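PDB 6M6T: 4-alpha-glucanotransferase from Streptococcus agalactiae, which is an amylomaltase, also called disproportionating enzyme, a member of the 4-alpha-glucanotransferase family, which belongs to the TIM-barrel clan. Local coordinates for residues Leu158-Arg169 and Ala223-Met231. Sequence-based numbering, arbitrary orientation.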
loop_
_atom_site.group_PDB
_atom_site.type_symbol
_atom_site.label_atom_id
_atom_site.label_comp_id
_atom_site.label_asym_id
_atom_site.label_seq_id
_atom_site.Cartn_x
_atom_site.Cartn_y
_atom_site.Cartn_z
ATOM N N LEU A 158 -21.860 1.437 -1.916
ATOM C CA LEU A 158 -22.681 1.739 -0.745
ATOM C C LEU A 158 -23.677 2.861 -1.011
ATOM O O LEU A 158 -24.789 2.846 -0.477
ATOM C CB LEU A 158 -21.779 2.115 0.424
ATOM C CG LEU A 158 -22.441 2.892 1.550
ATOM C CD1 LEU A 158 -23.125 1.919 2.513
ATOM C CD2 LEU A 158 -21.424 3.806 2.269
ATOM N N GLN A 159 -23.297 3.850 -1.818
ATOM C CA GLN A 159 -24.192 4.976 -2.062
ATOM C C GLN A 159 -25.379 4.602 -2.941
ATOM O O GLN A 159 -26.409 5.287 -2.895
ATOM C CB GLN A 159 -23.422 6.132 -2.701
ATOM C CG GLN A 159 -22.413 6.791 -1.772
ATOM C CD GLN A 159 -21.120 5.997 -1.633
ATOM O OE1 GLN A 159 -20.790 5.169 -2.487
ATOM N NE2 GLN A 159 -20.380 6.248 -0.548
ATOM N N GLU A 160 -25.262 3.539 -3.738
ATOM C CA GLU A 160 -26.306 3.159 -4.678
ATOM C C GLU A 160 -27.009 1.854 -4.294
ATOM O O GLU A 160 -27.665 1.242 -5.144
ATOM C CB GLU A 160 -25.736 3.074 -6.100
ATOM C CG GLU A 160 -24.565 2.091 -6.269
ATOM C CD GLU A 160 -24.047 1.964 -7.722
ATOM O OE1 GLU A 160 -23.070 1.188 -7.938
ATOM O OE2 GLU A 160 -24.609 2.626 -8.636
ATOM N N TRP A 161 -26.900 1.417 -3.034
ATOM C CA TRP A 161 -27.736 0.307 -2.579
ATOM C C TRP A 161 -29.200 0.707 -2.730
ATOM O O TRP A 161 -29.531 1.876 -2.926
ATOM C CB TRP A 161 -27.446 -0.081 -1.120
ATOM C CG TRP A 161 -26.077 -0.676 -0.844
ATOM C CD1 TRP A 161 -25.116 -1.016 -1.764
ATOM C CD2 TRP A 161 -25.516 -0.991 0.445
ATOM N NE1 TRP A 161 -23.995 -1.519 -1.124
ATOM C CE2 TRP A 161 -24.218 -1.514 0.227
ATOM C CE3 TRP A 161 -25.984 -0.886 1.759
ATOM C CZ2 TRP A 161 -23.392 -1.922 1.274
ATOM C CZ3 TRP A 161 -25.152 -1.293 2.801
ATOM C CH2 TRP A 161 -23.872 -1.802 2.549
ATOM N N ASP A 162 -30.088 -0.284 -2.643
ATOM C CA ASP A 162 -31.508 -0.056 -2.905
ATOM C C ASP A 162 -32.324 0.246 -1.657
ATOM O O ASP A 162 -33.356 0.918 -1.755
ATOM C CB ASP A 162 -32.117 -1.269 -3.616
ATOM C CG ASP A 162 -31.484 -1.519 -4.969
ATOM O OD1 ASP A 162 -30.245 -1.335 -5.069
ATOM O OD2 ASP A 162 -32.215 -1.892 -5.923
ATOM N N ASP A 163 -31.887 -0.220 -0.498
ATOM C CA ASP A 163 -32.657 -0.130 0.736
ATOM C C ASP A 163 -32.049 0.976 1.601
ATOM O O ASP A 163 -31.039 0.778 2.286
ATOM C CB ASP A 163 -32.664 -1.492 1.421
ATOM C CG ASP A 163 -33.507 -1.531 2.658
ATOM O OD1 ASP A 163 -34.168 -0.522 2.982
ATOM O OD2 ASP A 163 -33.504 -2.590 3.313
ATOM N N LYS A 164 -32.678 2.148 1.563
ATOM C CA LYS A 164 -32.206 3.284 2.342
ATOM C C LYS A 164 -32.148 2.986 3.841
ATOM O O LYS A 164 -31.336 3.586 4.554
ATOM C CB LYS A 164 -33.100 4.497 2.055
ATOM C CG LYS A 164 -32.597 5.382 0.903
ATOM C CD LYS A 164 -33.387 5.147 -0.383
ATOM C CE LYS A 164 -32.564 5.491 -1.626
ATOM N NZ LYS A 164 -33.293 5.188 -2.899
ATOM N N ALA A 165 -32.972 2.064 4.335
ATOM C CA ALA A 165 -32.889 1.687 5.744
ATOM C C ALA A 165 -31.529 1.081 6.064
ATOM O O ALA A 165 -30.901 1.430 7.072
ATOM C CB ALA A 165 -34.006 0.701 6.092
ATOM N N ILE A 166 -31.062 0.163 5.213
ATOM C CA ILE A 166 -29.780 -0.481 5.476
ATOM C C ILE A 166 -28.633 0.487 5.217
ATOM O O ILE A 166 -27.583 0.393 5.856
ATOM C CB ILE A 166 -29.632 -1.787 4.661
ATOM C CG1 ILE A 166 -28.670 -2.739 5.364
ATOM C CG2 ILE A 166 -29.128 -1.528 3.254
ATOM C CD1 ILE A 166 -29.048 -3.064 6.780
ATOM N N ILE A 167 -28.822 1.454 4.319
ATOM C CA ILE A 167 -27.745 2.393 4.033
ATOM C C ILE A 167 -27.396 3.217 5.270
ATOM O O ILE A 167 -26.226 3.549 5.499
ATOM C CB ILE A 167 -28.131 3.268 2.826
ATOM C CG1 ILE A 167 -27.669 2.587 1.533
ATOM C CG2 ILE A 167 -27.567 4.669 2.963
ATOM C CD1 ILE A 167 -28.213 3.207 0.275
ATOM N N ARG A 168 -28.376 3.523 6.108
ATOM C CA ARG A 168 -28.118 4.258 7.338
ATOM C C ARG A 168 -28.381 3.405 8.578
ATOM O O ARG A 168 -28.742 3.935 9.631
ATOM C CB ARG A 168 -28.939 5.544 7.381
ATOM C CG ARG A 168 -30.311 5.395 6.775
ATOM C CD ARG A 168 -31.060 6.700 6.774
ATOM N NE ARG A 168 -32.406 6.517 6.250
ATOM C CZ ARG A 168 -32.689 6.487 4.954
ATOM N NH1 ARG A 168 -31.707 6.620 4.065
ATOM N NH2 ARG A 168 -33.944 6.317 4.550
ATOM N N ARG A 169 -28.209 2.088 8.453
ATOM C CA ARG A 169 -28.135 1.151 9.581
ATOM C C ARG A 169 -29.242 1.370 10.618
ATOM O O ARG A 169 -28.984 1.643 11.790
ATOM C CB ARG A 169 -26.763 1.222 10.261
ATOM C CG ARG A 169 -25.661 1.865 9.456
ATOM C CD ARG A 169 -24.372 1.825 10.235
ATOM N NE ARG A 169 -23.794 0.488 10.176
ATOM C CZ ARG A 169 -23.817 -0.397 11.169
ATOM N NH1 ARG A 169 -24.384 -0.078 12.331
ATOM N NH2 ARG A 169 -23.266 -1.601 11.001
ATOM N N ALA A 223 -14.979 6.037 -0.680
ATOM C CA ALA A 223 -16.334 6.348 -0.229
ATOM C C ALA A 223 -17.197 5.105 -0.106
ATOM O O ALA A 223 -18.258 5.169 0.517
ATOM C CB ALA A 223 -17.012 7.354 -1.161
ATOM N N ASP A 224 -16.752 3.986 -0.670
ATOM C CA ASP A 224 -17.464 2.709 -0.638
ATOM C C ASP A 224 -16.792 1.836 0.415
ATOM O O ASP A 224 -15.995 0.953 0.110
ATOM C CB ASP A 224 -17.418 2.065 -2.017
ATOM C CG ASP A 224 -18.453 0.988 -2.197
ATOM O OD1 ASP A 224 -19.421 0.957 -1.406
ATOM O OD2 ASP A 224 -18.298 0.170 -3.137
ATOM N N SER A 225 -17.156 2.072 1.674
ATOM C CA SER A 225 -16.336 1.661 2.808
ATOM C C SER A 225 -17.195 1.349 4.026
ATOM O O SER A 225 -18.229 1.984 4.240
ATOM C CB SER A 225 -15.329 2.770 3.155
ATOM O OG SER A 225 -15.037 2.798 4.543
ATOM N N VAL A 226 -16.742 0.379 4.828
ATOM C CA VAL A 226 -17.394 0.080 6.093
ATOM C C VAL A 226 -17.261 1.240 7.068
ATOM O O VAL A 226 -18.021 1.322 8.039
ATOM C CB VAL A 226 -16.820 -1.223 6.686
ATOM C CG1 VAL A 226 -15.386 -1.039 7.143
ATOM C CG2 VAL A 226 -17.670 -1.704 7.837
ATOM N N GLU A 227 -16.328 2.161 6.824
ATOM C CA GLU A 227 -16.154 3.293 7.732
ATOM C C GLU A 227 -17.146 4.412 7.422
ATOM O O GLU A 227 -17.724 5.011 8.340
ATOM C CB GLU A 227 -14.708 3.807 7.662
ATOM C CG GLU A 227 -13.740 3.087 8.607
ATOM C CD GLU A 227 -13.143 1.819 8.001
ATOM O OE1 GLU A 227 -13.077 1.721 6.751
ATOM O OE2 GLU A 227 -12.730 0.925 8.776
ATOM N N VAL A 228 -17.343 4.713 6.137
ATOM C CA VAL A 228 -18.398 5.627 5.707
ATOM C C VAL A 228 -19.761 5.113 6.129
ATOM O O VAL A 228 -20.693 5.897 6.345
ATOM C CB VAL A 228 -18.305 5.815 4.181
ATOM C CG1 VAL A 228 -19.487 6.611 3.657
ATOM C CG2 VAL A 228 -16.989 6.494 3.819
ATOM N N TRP A 229 -19.894 3.790 6.262
ATOM C CA TRP A 229 -21.135 3.166 6.696
ATOM C C TRP A 229 -21.341 3.263 8.214
ATOM O O TRP A 229 -22.331 3.844 8.679
ATOM C CB TRP A 229 -21.142 1.712 6.239
ATOM C CG TRP A 229 -22.473 1.088 6.283
ATOM C CD1 TRP A 229 -23.649 1.643 5.878
ATOM C CD2 TRP A 229 -22.786 -0.221 6.766
ATOM N NE1 TRP A 229 -24.674 0.766 6.085
ATOM C CE2 TRP A 229 -24.174 -0.390 6.627
ATOM C CE3 TRP A 229 -22.030 -1.262 7.313
ATOM C CZ2 TRP A 229 -24.823 -1.566 7.003
ATOM C CZ3 TRP A 229 -22.678 -2.421 7.697
ATOM C CH2 TRP A 229 -24.060 -2.565 7.537
ATOM N N THR A 230 -20.420 2.692 9.007
ATOM C CA THR A 230 -20.615 2.616 10.453
ATOM C C THR A 230 -20.224 3.890 11.191
ATOM O O THR A 230 -20.662 4.090 12.333
ATOM C CB THR A 230 -19.802 1.472 11.048
ATOM O OG1 THR A 230 -18.429 1.861 11.095
ATOM C CG2 THR A 230 -19.927 0.220 10.215
ATOM N N MET A 231 -19.392 4.738 10.593
ATOM C CA MET A 231 -18.870 5.925 11.272
ATOM C C MET A 231 -18.909 7.123 10.327
ATOM O O MET A 231 -17.874 7.721 10.014
ATOM C CB MET A 231 -17.449 5.669 11.765
ATOM C CG MET A 231 -17.303 4.637 12.875
ATOM S SD MET A 231 -15.549 4.418 13.293
ATOM C CE MET A 231 -14.996 3.366 11.947
#
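Trp229 reaches across from the short helix 226-230 and slots its indole between Arg169 and Trp161. Its chi1 of -164° sets CG anti to the backbone N, swinging the ring toward residues 158-169. Arg169 NE sits over the middle of the indole, and CZ lies 4.2 Å from the centroid of the six-membered ring, nearly on its normal: a cation-pi contact. The guanidinium stands steeply on the ring, the planes 72° apart, while Arg169 CG makes a CH-pi contact with the five-membered ring. Thr230 CB lies over the rim of one guanidinium face. On the opposite face of the indole, Trp161 brings up the edge of its six-membered ring in a T-shaped pair, centroids 5.3 Å apart.

Three hydrogen bonds cross the contact. Trp229 NE1 donates to Ile166 O at 2.9 Å, in both the ring plane and the carbonyl plane; that oxygen also accepts from Arg169 N, part of the Schellman motif closing helix 164-167. Leu158 N binds Asp224 OD1 from above the carboxylate plane, and Asp224 OD2 forms a salt bridge with Lys150. The Gln159 side chain, bent at chi2 (79°), brings NE2 to Ala223 O.

The Leu158 side chain adds the apolar part: CD1 meets Trp229 CD1, and CD2 lies 3.7 Å from Val228 CG1. Helix 140-152 packs against Trp161, Ile166 and Trp229. Residues 223-231 follow strand 212-217 of the parallel eight-stranded sheet, consistent with a TIM barrel; the Ala223 side chain is about 9 Å from a bound AC1, near its pocket but not lining it. With both faces occupied and its N-H tied to a helix-end carbonyl, the indole is fixed in tilt and rotation, joining the end of helix 164-167, and the turn after it, to helix 226-230.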